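Local coordinates for putative peptidyl-arginine deiminase (Chlorobium tepidum, PDB 1XKN), which probably hydrolyses the guanidino group of agmatine or of arginine in proteins, as a hydrolase of the Porphyromonas-type peptidyl-arginine deiminase family, at residues Gly158-Asn163 with Arg195-Glu200; Asp240-Pro245 with Leu269-Pro274; Ile325-Leu330 with Leu334-Cys339. All coordinates share one frame; numbering follows the deposited sequence.

Contact 1. Residues Gly158-Asn163 with Arg195-Glu200; sequences GAIDVN and RYLGIE
The terminal methyls of Ile-160 and Leu-197 meet end on. The approach can be followed along the isoleucine. Its CB stands 5.5 Å from Leu-197 CD1, and the CG2 branch gains nothing on that. The other branch does: CG1 sits flanked by both backbone arms (chi1 60°), and chi2 of 169° extends the chain straight on, carrying Ile-160 CD1 to 3.8 Å from Leu-197 CD1. CG1 itself remains 5.2 Å from Leu-197 CD1, so the terminal methyl alone makes the touch. Two residues along the strand, on the same side of it, Val-162 turns CG1 toward Ile-199 and comes 4.3 Å from Ile-199 CG2. That isoleucine offers its branch methyl, while its longer arm, ending in CD1, leads away.

Strand 160-162 is an outermost strand of a three-stranded mixed sheet, antiparallel to strand 167-171, which in turn runs parallel to strand 201-205. Helix 186-197 belongs to the connection between those two parallel strands, a beta-alpha-beta crossover, and the contact lies where its last turn passes into strand 201-205. Gly-198, with phi of 69°, takes the chain out of the helix between the two residues that contribute side chains. Leu-168 of the central strand touches all four apolar residues, Ile-160, Val-162, Leu-197 and Ile-199, and Met-8 adds to the cluster against Val-162 and Leu-197. Between the apolar positions of the strand, Asp-161 is directed elsewhere: its carboxylate forms a salt bridge with Arg-223 and accepts a bond from the backbone of Phe-224.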
loop_
_atom_site.group_PDB
_atom_site.type_symbol
_atom_site.label_atom_id
_atom_site.label_comp_id
_atom_site.label_asym_id
_atom_site.label_seq_id
_atom_site.Cartn_x
_atom_site.Cartn_y
_atom_site.Cartn_z
ATOM N N GLY A 158 0.641 -0.299 -4.802
ATOM C CA GLY A 158 1.796 0.373 -4.237
ATOM C C GLY A 158 2.480 1.322 -5.205
ATOM O O GLY A 158 3.367 2.086 -4.812
ATOM N N ALA A 159 2.065 1.282 -6.468
ATOM C CA ALA A 159 2.650 2.137 -7.494
ATOM C C ALA A 159 1.913 3.463 -7.654
ATOM O O ALA A 159 2.350 4.339 -8.404
ATOM C CB ALA A 159 2.683 1.398 -8.828
ATOM N N ILE A 160 0.800 3.615 -6.946
ATOM C CA ILE A 160 0.022 4.850 -7.021
ATOM C C ILE A 160 -0.344 5.332 -5.619
ATOM O O ILE A 160 -0.315 4.562 -4.662
ATOM C CB ILE A 160 -1.291 4.656 -7.831
ATOM C CG1 ILE A 160 -2.164 3.589 -7.170
ATOM C CG2 ILE A 160 -0.964 4.262 -9.268
ATOM C CD1 ILE A 160 -3.571 3.511 -7.734
ATOM N N ASP A 161 -0.668 6.616 -5.499
ATOM C CA ASP A 161 -1.063 7.204 -4.224
ATOM C C ASP A 161 -1.949 8.401 -4.550
ATOM O O ASP A 161 -1.533 9.306 -5.271
ATOM C CB ASP A 161 0.172 7.638 -3.429
ATOM C CG ASP A 161 -0.168 8.076 -2.016
ATOM O OD1 ASP A 161 -0.469 9.269 -1.815
ATOM O OD2 ASP A 161 -0.150 7.216 -1.111
ATOM N N VAL A 162 -3.172 8.401 -4.030
ATOM C CA VAL A 162 -4.115 9.482 -4.320
ATOM C C VAL A 162 -4.383 10.428 -3.151
ATOM O O VAL A 162 -4.231 10.053 -1.990
ATOM C CB VAL A 162 -5.468 8.909 -4.813
ATOM C CG1 VAL A 162 -5.241 8.023 -6.029
ATOM C CG2 VAL A 162 -6.143 8.111 -3.698
ATOM N N ASN A 163 -4.783 11.659 -3.460
ATOM C CA ASN A 163 -5.067 12.632 -2.409
ATOM C C ASN A 163 -6.562 12.664 -2.094
ATOM O O ASN A 163 -7.010 13.415 -1.227
ATOM C CB ASN A 163 -4.561 14.025 -2.815
ATOM C CG ASN A 163 -5.509 14.749 -3.748
ATOM O OD1 ASN A 163 -6.126 14.142 -4.618
ATOM N ND2 ASN A 163 -5.619 16.059 -3.575
ATOM N N ARG A 195 -10.232 7.106 -16.240
ATOM C CA ARG A 195 -11.444 6.326 -16.440
ATOM C C ARG A 195 -11.871 5.463 -15.257
ATOM O O ARG A 195 -13.019 5.531 -14.812
ATOM C CB ARG A 195 -11.272 5.425 -17.664
ATOM C CG ARG A 195 -12.441 4.489 -17.921
ATOM C CD ARG A 195 -12.126 3.564 -19.081
ATOM N NE ARG A 195 -13.230 2.661 -19.384
ATOM C CZ ARG A 195 -13.165 1.680 -20.278
ATOM N NH1 ARG A 195 -12.045 1.474 -20.960
ATOM N NH2 ARG A 195 -14.220 0.905 -20.489
ATOM N N TYR A 196 -10.944 4.654 -14.751
ATOM C CA TYR A 196 -11.258 3.732 -13.666
ATOM C C TYR A 196 -11.059 4.206 -12.225
ATOM O O TYR A 196 -11.605 3.603 -11.302
ATOM C CB TYR A 196 -10.503 2.423 -13.903
ATOM C CG TYR A 196 -10.951 1.688 -15.155
ATOM C CD1 TYR A 196 -12.254 1.201 -15.267
ATOM C CD2 TYR A 196 -10.062 1.430 -16.200
ATOM C CE1 TYR A 196 -12.660 0.461 -16.382
ATOM C CE2 TYR A 196 -10.459 0.695 -17.323
ATOM C CZ TYR A 196 -11.753 0.211 -17.403
ATOM O OH TYR A 196 -12.132 -0.558 -18.480
ATOM N N LEU A 197 -10.291 5.273 -12.026
ATOM C CA LEU A 197 -10.079 5.795 -10.683
ATOM C C LEU A 197 -10.728 7.165 -10.521
ATOM O O LEU A 197 -10.854 7.676 -9.411
ATOM C CB LEU A 197 -8.582 5.866 -10.358
ATOM C CG LEU A 197 -7.862 4.513 -10.333
ATOM C CD1 LEU A 197 -6.403 4.703 -9.939
ATOM C CD2 LEU A 197 -8.557 3.581 -9.347
ATOM N N GLY A 198 -11.142 7.753 -11.638
ATOM C CA GLY A 198 -11.794 9.047 -11.597
ATOM C C GLY A 198 -10.907 10.213 -11.212
ATOM O O GLY A 198 -11.401 11.246 -10.765
ATOM N N ILE A 199 -9.597 10.063 -11.374
ATOM C CA ILE A 199 -8.696 11.151 -11.027
ATOM C C ILE A 199 -8.613 12.171 -12.162
ATOM O O ILE A 199 -9.029 11.893 -13.292
ATOM C CB ILE A 199 -7.293 10.619 -10.640
ATOM C CG1 ILE A 199 -6.756 9.661 -11.704
ATOM C CG2 ILE A 199 -7.373 9.917 -9.290
ATOM C CD1 ILE A 199 -6.136 10.356 -12.898
ATOM N N GLU A 200 -8.107 13.363 -11.851
ATOM C CA GLU A 200 -8.013 14.442 -12.831
ATOM C C GLU A 200 -6.603 14.834 -13.242
ATOM O O GLU A 200 -6.391 15.304 -14.362
ATOM C CB GLU A 200 -8.725 15.693 -12.306
ATOM C CG GLU A 200 -10.240 15.663 -12.433
ATOM C CD GLU A 200 -10.887 14.611 -11.565
ATOM O OE1 GLU A 200 -10.789 14.717 -10.324
ATOM O OE2 GLU A 200 -11.498 13.678 -12.125
#

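Contact 2. Residues Asp240-Pro245 with Leu269-Pro274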
loop_
_atom_site.group_PDB
_atom_site.type_symbol
_atom_site.label_atom_id
_atom_site.label_comp_id
_atom_site.label_asym_id
_atom_site.label_seq_id
_atom_site.Cartn_x
_atom_site.Cartn_y
_atom_site.Cartn_z
ATOM N N ASP A 240 25.328 8.353 -0.189
ATOM C CA ASP A 240 24.366 7.262 -0.250
ATOM C C ASP A 240 23.728 7.175 -1.633
ATOM O O ASP A 240 23.463 8.194 -2.267
ATOM C CB ASP A 240 23.272 7.460 0.791
ATOM C CG ASP A 240 22.294 6.306 0.817
ATOM O OD1 ASP A 240 22.668 5.228 1.321
ATOM O OD2 ASP A 240 21.162 6.476 0.323
ATOM N N GLU A 241 23.463 5.951 -2.082
ATOM C CA GLU A 241 22.870 5.714 -3.395
ATOM C C GLU A 241 21.514 6.386 -3.622
ATOM O O GLU A 241 21.165 6.714 -4.758
ATOM C CB GLU A 241 22.732 4.208 -3.639
ATOM C CG GLU A 241 24.056 3.461 -3.783
ATOM C CD GLU A 241 24.976 3.646 -2.589
ATOM O OE1 GLU A 241 24.521 3.442 -1.439
ATOM O OE2 GLU A 241 26.164 3.987 -2.797
ATOM N N ASN A 242 20.748 6.592 -2.555
ATOM C CA ASN A 242 19.436 7.215 -2.692
ATOM C C ASN A 242 19.464 8.734 -2.673
ATOM O O ASN A 242 18.447 9.378 -2.936
ATOM C CB ASN A 242 18.488 6.727 -1.593
ATOM C CG ASN A 242 18.177 5.251 -1.709
ATOM O OD1 ASN A 242 17.926 4.741 -2.806
ATOM N ND2 ASN A 242 18.171 4.559 -0.578
ATOM N N TYR A 243 20.622 9.312 -2.371
ATOM C CA TYR A 243 20.737 10.766 -2.303
ATOM C C TYR A 243 20.218 11.466 -3.557
ATOM O O TYR A 243 19.298 12.277 -3.486
ATOM C CB TYR A 243 22.195 11.174 -2.064
ATOM C CG TYR A 243 22.368 12.652 -1.787
ATOM C CD1 TYR A 243 21.969 13.200 -0.567
ATOM C CD2 TYR A 243 22.921 13.504 -2.744
ATOM C CE1 TYR A 243 22.114 14.559 -0.304
ATOM C CE2 TYR A 243 23.070 14.869 -2.491
ATOM C CZ TYR A 243 22.664 15.387 -1.270
ATOM O OH TYR A 243 22.802 16.733 -1.008
ATOM N N LYS A 244 20.809 11.149 -4.704
ATOM C CA LYS A 244 20.412 11.773 -5.963
ATOM C C LYS A 244 18.936 11.585 -6.335
ATOM O O LYS A 244 18.219 12.563 -6.559
ATOM C CB LYS A 244 21.315 11.266 -7.094
ATOM C CG LYS A 244 20.992 11.814 -8.474
ATOM C CD LYS A 244 22.052 11.382 -9.472
ATOM C CE LYS A 244 21.719 11.836 -10.885
ATOM N NZ LYS A 244 20.485 11.184 -11.401
ATOM N N PRO A 245 18.458 10.330 -6.397
ATOM C CA PRO A 245 17.059 10.057 -6.750
ATOM C C PRO A 245 16.050 10.794 -5.872
ATOM O O PRO A 245 15.076 11.360 -6.370
ATOM C CB PRO A 245 16.950 8.542 -6.588
ATOM C CG PRO A 245 18.336 8.069 -6.860
ATOM C CD PRO A 245 19.175 9.072 -6.126
ATOM N N LEU A 269 10.792 13.426 5.143
ATOM C CA LEU A 269 10.859 12.274 6.028
ATOM C C LEU A 269 12.268 11.724 5.902
ATOM O O LEU A 269 12.879 11.803 4.838
ATOM C CB LEU A 269 9.855 11.193 5.605
ATOM C CG LEU A 269 8.489 11.203 6.302
ATOM C CD1 LEU A 269 7.579 10.162 5.671
ATOM C CD2 LEU A 269 8.672 10.922 7.786
ATOM N N PRO A 270 12.822 11.186 6.994
ATOM C CA PRO A 270 14.173 10.643 6.879
ATOM C C PRO A 270 14.109 9.293 6.179
ATOM O O PRO A 270 13.023 8.758 5.949
ATOM C CB PRO A 270 14.618 10.519 8.338
ATOM C CG PRO A 270 13.332 10.222 9.047
ATOM C CD PRO A 270 12.348 11.158 8.388
HETATM N N MSE A 271 15.271 8.769 5.807
HETATM C CA MSE A 271 15.357 7.450 5.197
HETATM C C MSE A 271 15.989 6.614 6.295
HETATM O O MSE A 271 16.757 7.128 7.103
HETATM C CB MSE A 271 16.289 7.447 3.983
HETATM C CG MSE A 271 15.636 7.824 2.664
HETATM SE SE MSE A 271 14.331 6.539 2.046
HETATM C CE MSE A 271 15.588 5.148 1.522
ATOM N N PRO A 272 15.654 5.323 6.365
ATOM C CA PRO A 272 16.252 4.483 7.406
ATOM C C PRO A 272 17.748 4.370 7.139
ATOM O O PRO A 272 18.188 4.564 6.005
ATOM C CB PRO A 272 15.555 3.141 7.207
ATOM C CG PRO A 272 14.222 3.525 6.649
ATOM C CD PRO A 272 14.573 4.614 5.664
ATOM N N GLU A 273 18.536 4.077 8.168
ATOM C CA GLU A 273 19.963 3.892 7.940
ATOM C C GLU A 273 20.008 2.646 7.068
ATOM O O GLU A 273 19.141 1.786 7.176
ATOM C CB GLU A 273 20.704 3.652 9.253
ATOM C CG GLU A 273 20.995 4.931 10.012
ATOM C CD GLU A 273 21.603 4.679 11.379
ATOM O OE1 GLU A 273 21.997 3.528 11.664
ATOM O OE2 GLU A 273 21.701 5.647 12.157
ATOM N N PRO A 274 21.009 2.537 6.187
ATOM C CA PRO A 274 21.149 1.386 5.289
ATOM C C PRO A 274 20.885 0.020 5.925
ATOM O O PRO A 274 21.416 -0.296 6.990
ATOM C CB PRO A 274 22.582 1.525 4.785
ATOM C CG PRO A 274 22.748 3.017 4.713
ATOM C CD PRO A 274 22.140 3.470 6.023
#
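The carboxylate of Asp-240 lies between Pro-274 and the backbone of its own turn: Pro-274 CG lies beyond OD1 and somewhat to one side of the carboxylate plane, 4.0 Å from Asp-240 OD1, and Asn-242 N bonds to OD2 from the other side. This capping bond is 2.9 Å long from Asn-242 N to Asp-240 OD2, and the donor stands 55° out of the carboxylate plane. It secures the type I turn from Asp-240 to Tyr-243 that leads into helix 243-253. The Asn-242 amide is met by Met-271, a selenomethionine, whose methyl CE lies over one face and beyond the nitrogen end, 3.4 Å from ND2. The two side chains run roughly perpendicular. Bends at chi2 (-67°) and chi3 (-73°) curl the selenomethionine chain and bring CE there.

At the other end of the amide, Asn-242 OD1 accepts from Ala-210 N. Arg-281, in strand 280-281, pairs with both Asp-240 and Glu-241 and packs on Pro-274, tying the turn to the chain beyond the proline-rich loop. Across 240-245 and 269-274, then, methyl and methylene groups lie against polar groups without a hydrogen bond, and the join rests on van der Waals contact, with the directional bonds made within the turn or to Ala-210 and Arg-281.

Contact 3. Residues Ile325-Leu330 with Leu334-Cys339; sequences IDCSDL and LGAIHC
Two backbone carbonyl oxygens, Leu-330 O and Gly-335 O, come within 3.5 Å of each other, and no hydrogen bond joins the two sides of this short loop. Leu-330 O is instead bonded by the indole NE1 of Trp-29. Apolar side chains do the rest. Leu-330, its CG anti to the backbone N (chi1 -179°), lays CD2 against the opposing main chain, 3.9 Å from Ala-336 CA. Ile-337 turns its longer branch back toward 325-330: CG1 lies anti to the carbonyl carbon (chi1 -51°), and a second bend (chi2 -59°) brings CD1 against three partners, all on the 325-330 side. The nearest is sulfur, with Cys-327 SG 3.6 Å from Ile-337 CD1. Ile-325 adds its branch methyl, CG2 lying 4.1 Å from Ile-337 CD1, and Leu-330 CD2 stands slightly farther off.

Facing away from this cluster, Asp-326 closes an Asx turn that takes the chain out of its strand. Its OD1 has two donors: Ser-328 OG at 2.6 Å on the syn lone pair, and Ser-328 N from above the carboxylate plane. The other oxygen pairs with Arg-302, so the carboxylate is held at both ends.

Strand 321-326 is an outermost strand of its three-stranded sheet, next to 295-300, whose Leu-297 and Pro-299 support Ile-337, Pro-299 also touching Cys-327 and Ala-336. Helix 36-50 packs against Ile-325, Leu-330 and Ile-337, while segment 334-339 runs on to strand 342-345, an outer strand of a different sheet.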
loop_
_atom_site.group_PDB
_atom_site.type_symbol
_atom_site.label_atom_id
_atom_site.label_comp_id
_atom_site.label_asym_id
_atom_site.label_seq_id
_atom_site.Cartn_x
_atom_site.Cartn_y
_atom_site.Cartn_z
ATOM N N ILE A 325 6.560 -0.720 13.936
ATOM C CA ILE A 325 6.585 -2.177 13.885
ATOM C C ILE A 325 7.926 -2.527 13.252
ATOM O O ILE A 325 8.216 -2.106 12.133
ATOM C CB ILE A 325 5.430 -2.743 13.022
ATOM C CG1 ILE A 325 4.089 -2.458 13.710
ATOM C CG2 ILE A 325 5.617 -4.248 12.812
ATOM C CD1 ILE A 325 2.868 -2.974 12.959
ATOM N N ASP A 326 8.751 -3.271 13.983
ATOM C CA ASP A 326 10.065 -3.651 13.482
ATOM C C ASP A 326 9.942 -4.513 12.238
ATOM O O ASP A 326 9.383 -5.612 12.281
ATOM C CB ASP A 326 10.856 -4.394 14.566
ATOM C CG ASP A 326 12.217 -4.865 14.077
ATOM O OD1 ASP A 326 12.847 -4.151 13.267
ATOM O OD2 ASP A 326 12.665 -5.945 14.518
ATOM N N CYS A 327 10.466 -4.002 11.130
ATOM C CA CYS A 327 10.407 -4.710 9.860
ATOM C C CYS A 327 11.780 -5.154 9.373
ATOM O O CYS A 327 11.982 -5.385 8.180
ATOM C CB CYS A 327 9.730 -3.824 8.812
ATOM S SG CYS A 327 7.950 -3.608 9.093
ATOM N N SER A 328 12.716 -5.281 10.307
ATOM C CA SER A 328 14.072 -5.704 9.982
ATOM C C SER A 328 14.081 -7.029 9.225
ATOM O O SER A 328 14.908 -7.239 8.339
ATOM C CB SER A 328 14.903 -5.833 11.261
ATOM O OG SER A 328 15.050 -4.575 11.898
ATOM N N ASP A 329 13.166 -7.926 9.579
ATOM C CA ASP A 329 13.089 -9.210 8.900
ATOM C C ASP A 329 12.073 -9.187 7.768
ATOM O O ASP A 329 12.278 -9.817 6.731
ATOM C CB ASP A 329 12.736 -10.328 9.880
ATOM C CG ASP A 329 13.835 -10.582 10.891
ATOM O OD1 ASP A 329 14.986 -10.827 10.471
ATOM O OD2 ASP A 329 13.541 -10.544 12.101
ATOM N N LEU A 330 10.974 -8.468 7.959
ATOM C CA LEU A 330 9.959 -8.403 6.919
ATOM C C LEU A 330 10.529 -7.847 5.618
ATOM O O LEU A 330 10.240 -8.362 4.537
ATOM C CB LEU A 330 8.781 -7.538 7.370
ATOM C CG LEU A 330 7.638 -7.406 6.358
ATOM C CD1 LEU A 330 7.036 -8.777 6.079
ATOM C CD2 LEU A 330 6.572 -6.456 6.903
ATOM N N LEU A 334 11.382 -7.608 0.549
ATOM C CA LEU A 334 11.471 -6.456 -0.347
ATOM C C LEU A 334 10.251 -5.533 -0.324
ATOM O O LEU A 334 10.004 -4.773 -1.264
ATOM C CB LEU A 334 11.772 -6.924 -1.779
ATOM C CG LEU A 334 12.924 -7.932 -1.888
ATOM C CD1 LEU A 334 13.117 -8.322 -3.346
ATOM C CD2 LEU A 334 14.213 -7.336 -1.325
ATOM N N GLY A 335 9.504 -5.603 0.773
ATOM C CA GLY A 335 8.324 -4.777 0.966
ATOM C C GLY A 335 8.051 -4.726 2.459
ATOM O O GLY A 335 8.528 -5.595 3.193
ATOM N N ALA A 336 7.299 -3.727 2.916
ATOM C CA ALA A 336 6.993 -3.598 4.340
ATOM C C ALA A 336 5.497 -3.441 4.642
ATOM O O ALA A 336 4.656 -3.985 3.927
ATOM C CB ALA A 336 7.786 -2.433 4.938
ATOM N N ILE A 337 5.168 -2.691 5.694
ATOM C CA ILE A 337 3.775 -2.517 6.109
ATOM C C ILE A 337 2.791 -2.090 5.021
ATOM O O ILE A 337 1.741 -2.712 4.861
ATOM C CB ILE A 337 3.658 -1.520 7.289
ATOM C CG1 ILE A 337 4.622 -1.924 8.408
ATOM C CG2 ILE A 337 2.225 -1.513 7.830
ATOM C CD1 ILE A 337 4.391 -3.322 8.963
ATOM N N HIS A 338 3.107 -1.038 4.274
ATOM C CA HIS A 338 2.181 -0.600 3.232
ATOM C C HIS A 338 1.998 -1.670 2.162
ATOM O O HIS A 338 0.896 -1.862 1.643
ATOM C CB HIS A 338 2.654 0.701 2.575
ATOM C CG HIS A 338 1.577 1.405 1.809
ATOM N ND1 HIS A 338 1.592 1.530 0.436
ATOM C CD2 HIS A 338 0.428 1.984 2.227
ATOM C CE1 HIS A 338 0.496 2.157 0.043
ATOM N NE2 HIS A 338 -0.226 2.442 1.110
ATOM N N CYS A 339 3.077 -2.378 1.846
ATOM C CA CYS A 339 3.042 -3.421 0.827
ATOM C C CYS A 339 2.180 -4.626 1.185
ATOM O O CYS A 339 1.623 -5.271 0.302
ATOM C CB CYS A 339 4.461 -3.906 0.522
ATOM S SG CYS A 339 5.538 -2.678 -0.236
#

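In the fold
Contacts 1 and 3 are buried, with their centres about 13 and 12 Å from the centre of the chain and on opposite sides of it; contact 2, its centre about 20 Å out, is partly exposed. The chemistry follows: aliphatic tips meet in contact 1, aliphatic groups and a sulfur in contact 3, whereas contact 2 sets apolar groups on a carboxylate and an amide. Contacts 1 and 3 each involve an outer strand of a separate three-stranded mixed sheet, and contact 2 joins the turn leading into helix 243-253 to the loop after strand 265-269. No element is shared, but Asp-219 links contacts 1 and 3, bonding Gly-158 through its backbone and His-338 through its carboxylate.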